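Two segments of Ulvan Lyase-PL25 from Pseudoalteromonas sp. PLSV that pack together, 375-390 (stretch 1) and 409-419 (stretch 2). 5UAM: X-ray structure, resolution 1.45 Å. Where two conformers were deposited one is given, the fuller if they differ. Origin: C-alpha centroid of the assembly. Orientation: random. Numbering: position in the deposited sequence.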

# COMPACT_ATOMS: atom_id res chain seq x y z
N TYR A 375 6.08 14.37 -5.76
CA TYR A 375 6.04 13.39 -4.69
C TYR A 375 5.76 14.08 -3.38
O TYR A 375 6.29 15.17 -3.12
CB TYR A 375 7.38 12.68 -4.53
CG TYR A 375 7.59 11.49 -5.43
CD1 TYR A 375 7.99 11.65 -6.74
CD2 TYR A 375 7.38 10.20 -4.96
CE1 TYR A 375 8.17 10.56 -7.57
CE2 TYR A 375 7.57 9.10 -5.77
CZ TYR A 375 7.96 9.28 -7.08
OH TYR A 375 8.14 8.17 -7.88
N LEU A 376 4.97 13.44 -2.54
CA LEU A 376 4.93 13.76 -1.12
C LEU A 376 5.69 12.62 -0.46
O LEU A 376 5.23 11.46 -0.47
CB LEU A 376 3.49 13.92 -0.63
CG LEU A 376 3.33 14.39 0.81
CD1 LEU A 376 4.14 15.64 1.09
CD2 LEU A 376 1.85 14.67 1.11
N THR A 377 6.89 12.92 0.03
CA THR A 377 7.83 11.88 0.43
C THR A 377 8.33 12.13 1.84
O THR A 377 8.51 13.27 2.27
CB THR A 377 8.99 11.78 -0.59
OG1 THR A 377 10.05 10.96 -0.07
CG2 THR A 377 9.52 13.10 -0.90
N THR A 378 8.52 11.04 2.57
CA THR A 378 9.13 11.14 3.89
C THR A 378 10.56 10.61 3.87
O THR A 378 10.88 9.63 3.20
CB THR A 378 8.30 10.47 4.99
OG1 THR A 378 8.91 10.71 6.26
CG2 THR A 378 8.21 8.99 4.81
N TYR A 379 11.41 11.28 4.64
CA TYR A 379 12.81 10.94 4.80
C TYR A 379 13.21 11.46 6.17
O TYR A 379 12.45 12.19 6.81
CB TYR A 379 13.63 11.54 3.65
CG TYR A 379 13.72 13.05 3.65
CD1 TYR A 379 12.73 13.84 3.07
CD2 TYR A 379 14.80 13.69 4.21
CE1 TYR A 379 12.84 15.23 3.07
CE2 TYR A 379 14.91 15.07 4.22
CZ TYR A 379 13.93 15.84 3.64
OH TYR A 379 14.06 17.21 3.66
N ASN A 380 14.38 11.07 6.65
CA ASN A 380 14.87 11.62 7.90
C ASN A 380 16.09 12.50 7.64
O ASN A 380 16.89 12.25 6.74
CB ASN A 380 15.15 10.53 8.95
CG ASN A 380 13.90 10.19 9.79
OD1 ASN A 380 12.79 10.05 9.24
ND2 ASN A 380 14.06 10.04 11.10
N GLN A 381 16.19 13.55 8.44
CA GLN A 381 17.38 14.38 8.49
C GLN A 381 17.85 14.29 9.92
O GLN A 381 17.16 14.76 10.84
CB GLN A 381 17.11 15.83 8.09
CG GLN A 381 18.42 16.63 8.10
CD GLN A 381 18.27 18.09 7.73
OE1 GLN A 381 17.33 18.77 8.16
NE2 GLN A 381 19.21 18.60 6.93
N ASP A 382 19.00 13.67 10.13
CA ASP A 382 19.47 13.37 11.47
C ASP A 382 18.37 12.52 12.10
O ASP A 382 17.90 11.57 11.47
CB ASP A 382 19.81 14.67 12.19
CG ASP A 382 20.85 15.50 11.43
OD1 ASP A 382 21.83 14.92 10.92
OD2 ASP A 382 20.68 16.74 11.34
N ASN A 383 17.91 12.84 13.31
CA ASN A 383 16.86 12.06 13.96
C ASN A 383 15.48 12.65 13.77
O ASN A 383 14.54 12.24 14.45
CB ASN A 383 17.18 11.91 15.44
CG ASN A 383 17.94 10.64 15.73
OD1 ASN A 383 19.12 10.67 16.09
ND2 ASN A 383 17.27 9.50 15.57
N ASP A 384 15.33 13.59 12.84
CA ASP A 384 14.05 14.23 12.58
C ASP A 384 13.35 13.59 11.41
O ASP A 384 13.99 13.23 10.41
CB ASP A 384 14.23 15.71 12.25
CG ASP A 384 14.77 16.50 13.40
OD1 ASP A 384 14.99 15.91 14.48
OD2 ASP A 384 14.98 17.71 13.21
N ALA A 385 12.03 13.49 11.51
CA ALA A 385 11.19 12.99 10.43
C ALA A 385 10.69 14.17 9.60
O ALA A 385 10.22 15.16 10.16
CB ALA A 385 10.00 12.26 11.05
N VAL A 386 10.78 14.05 8.28
CA VAL A 386 10.36 15.10 7.37
C VAL A 386 9.36 14.51 6.39
O VAL A 386 9.54 13.39 5.90
CB VAL A 386 11.55 15.73 6.61
CG1 VAL A 386 11.09 16.91 5.78
CG2 VAL A 386 12.68 16.14 7.58
N LEU A 387 8.29 15.26 6.09
CA LEU A 387 7.36 14.94 5.02
C LEU A 387 7.24 16.19 4.16
O LEU A 387 6.77 17.23 4.64
CB LEU A 387 5.98 14.52 5.56
CG LEU A 387 4.94 14.13 4.51
CD1 LEU A 387 5.37 12.86 3.81
CD2 LEU A 387 3.61 13.90 5.16
N SER A 388 7.71 16.12 2.91
CA SER A 388 7.76 17.31 2.08
C SER A 388 7.46 16.97 0.63
O SER A 388 7.57 15.82 0.20
CB SER A 388 9.10 18.02 2.20
OG SER A 388 10.15 17.17 1.77
N TRP A 389 7.06 18.00 -0.11
CA TRP A 389 6.78 17.88 -1.53
C TRP A 389 8.07 18.04 -2.33
O TRP A 389 8.88 18.93 -2.07
CB TRP A 389 5.82 18.98 -1.96
CG TRP A 389 4.40 18.79 -1.48
CD1 TRP A 389 3.81 19.38 -0.41
CD2 TRP A 389 3.41 17.92 -2.05
NE1 TRP A 389 2.51 18.94 -0.28
CE2 TRP A 389 2.24 18.06 -1.28
CE3 TRP A 389 3.39 17.08 -3.16
CZ2 TRP A 389 1.06 17.37 -1.58
CZ3 TRP A 389 2.22 16.39 -3.45
CH2 TRP A 389 1.07 16.55 -2.66
N TRP A 390 8.25 17.17 -3.33
CA TRP A 390 9.37 17.24 -4.26
C TRP A 390 8.82 17.27 -5.68
O TRP A 390 8.00 16.42 -6.05
CB TRP A 390 10.28 16.02 -4.08
CG TRP A 390 11.01 16.06 -2.77
CD1 TRP A 390 10.48 15.86 -1.54
CD2 TRP A 390 12.39 16.35 -2.58
NE1 TRP A 390 11.46 15.99 -0.58
CE2 TRP A 390 12.64 16.29 -1.19
CE3 TRP A 390 13.45 16.63 -3.45
CZ2 TRP A 390 13.90 16.53 -0.65
CZ3 TRP A 390 14.70 16.88 -2.91
CH2 TRP A 390 14.92 16.82 -1.52
N ASP A 409 10.77 16.23 15.35
CA ASP A 409 12.02 15.78 15.93
C ASP A 409 11.86 14.42 16.58
O ASP A 409 10.80 14.08 17.13
CB ASP A 409 12.49 16.77 17.01
CG ASP A 409 12.49 18.21 16.54
OD1 ASP A 409 13.18 18.53 15.55
OD2 ASP A 409 11.83 19.04 17.18
N ASN A 410 12.95 13.64 16.57
CA ASN A 410 13.03 12.42 17.36
C ASN A 410 11.95 11.43 16.99
O ASN A 410 11.34 10.80 17.85
CB ASN A 410 13.01 12.74 18.86
CG ASN A 410 14.01 13.80 19.22
OD1 ASN A 410 13.67 14.84 19.84
ND2 ASN A 410 15.27 13.56 18.88
N ALA A 411 11.73 11.26 15.69
CA ALA A 411 10.65 10.42 15.21
C ALA A 411 10.98 9.96 13.80
O ALA A 411 11.93 10.42 13.18
CB ALA A 411 9.34 11.22 15.17
N SER A 412 10.16 9.03 13.30
CA SER A 412 10.15 8.68 11.89
C SER A 412 8.70 8.52 11.48
O SER A 412 7.83 8.27 12.32
CB SER A 412 10.92 7.39 11.57
OG SER A 412 10.33 6.26 12.18
N PHE A 413 8.42 8.70 10.19
CA PHE A 413 7.05 8.67 9.71
C PHE A 413 6.76 7.39 8.94
O PHE A 413 7.57 6.94 8.12
CB PHE A 413 6.74 9.84 8.76
CG PHE A 413 6.74 11.21 9.40
CD1 PHE A 413 6.34 11.39 10.72
CD2 PHE A 413 7.06 12.32 8.66
CE1 PHE A 413 6.30 12.65 11.30
CE2 PHE A 413 7.08 13.60 9.23
CZ PHE A 413 6.67 13.77 10.54
N ALA A 414 5.59 6.84 9.18
CA ALA A 414 4.94 5.91 8.27
C ALA A 414 3.88 6.70 7.53
O ALA A 414 3.19 7.52 8.14
CB ALA A 414 4.30 4.76 9.06
N ILE A 415 3.71 6.42 6.23
CA ILE A 415 2.75 7.17 5.42
C ILE A 415 1.83 6.23 4.65
O ILE A 415 2.17 5.08 4.36
CB ILE A 415 3.43 8.15 4.44
CG1 ILE A 415 4.47 7.45 3.56
CG2 ILE A 415 4.09 9.29 5.26
CD1 ILE A 415 4.90 8.31 2.37
N SER A 416 0.65 6.74 4.34
CA SER A 416 -0.26 6.08 3.41
C SER A 416 0.04 6.51 1.97
O SER A 416 0.76 7.48 1.71
CB SER A 416 -1.71 6.46 3.70
OG SER A 416 -1.99 7.82 3.40
N ALA A 417 -0.57 5.79 1.04
CA ALA A 417 -0.71 6.31 -0.31
C ALA A 417 -1.63 7.53 -0.28
O ALA A 417 -2.37 7.76 0.69
CB ALA A 417 -1.31 5.24 -1.23
N PHE A 418 -1.61 8.32 -1.35
CA PHE A 418 -2.54 9.42 -1.43
C PHE A 418 -3.98 8.93 -1.29
O PHE A 418 -4.36 7.89 -1.84
CB PHE A 418 -2.40 10.17 -2.74
CG PHE A 418 -1.19 11.09 -2.82
CD1 PHE A 418 -1.04 12.12 -1.92
CD2 PHE A 418 -0.24 10.95 -3.83
CE1 PHE A 418 0.04 12.97 -2.00
CE2 PHE A 418 0.84 11.79 -3.90
CZ PHE A 418 0.98 12.80 -2.99
N ILE A 419 -4.76 9.71 -0.55
CA ILE A 419 -6.17 9.44 -0.31
C ILE A 419 -6.95 9.43 -1.61
O ILE A 419 -6.74 10.27 -2.51
CB ILE A 419 -6.69 10.51 0.66
CG1 ILE A 419 -6.10 10.16 2.03
CG2 ILE A 419 -8.20 10.62 0.70
CD1 ILE A 419 -6.35 11.18 3.05
O HOH W 1 10.43 9.47 8.20

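Two direct hydrogen bonds join the stretches, both at A411, near the turn that closes the 375-390 hairpin. N380 ND2 donates to A411 O (3.0 Å), while A411 N donates to N383 O (3.2 Å), so both backbone polar groups of this residue are engaged by the hairpin. A single water extends the polar link: it donates to T378 OG1 (2.8 Å) and N380 OD1 (2.6 Å) and accepts from F413 N (2.9 Å). T378 OG1 in turn donates to V386 O (2.8 Å), tying the water site to the pairing of the two hairpin strands. Less favourably, the carboxylates of D384 and D409 approach each other, with D384 OD2 and D409 OD1 only 3.1 Å apart; both are acceptors of like charge if ionised.

Beyond this polar end the contact is apolar. The methyl of A385 sits almost exactly on the normal of the F413 ring, CB lying 3.5 Å from the ring centroid in a CH-pi contact. The edge of the same ring meets the backbone of V386 and L387, and L387 CB lies 3.9 Å from F413 CE2. Farther along, I415 CG2 packs against L387 CD1 (4.1 Å). F418 closes the far end, its CZ 3.6 Å from L376 CB and 3.8 Å from W389 CH2; the F418 and W389 rings are nearly parallel (16°) but slid apart, so they barely overlap.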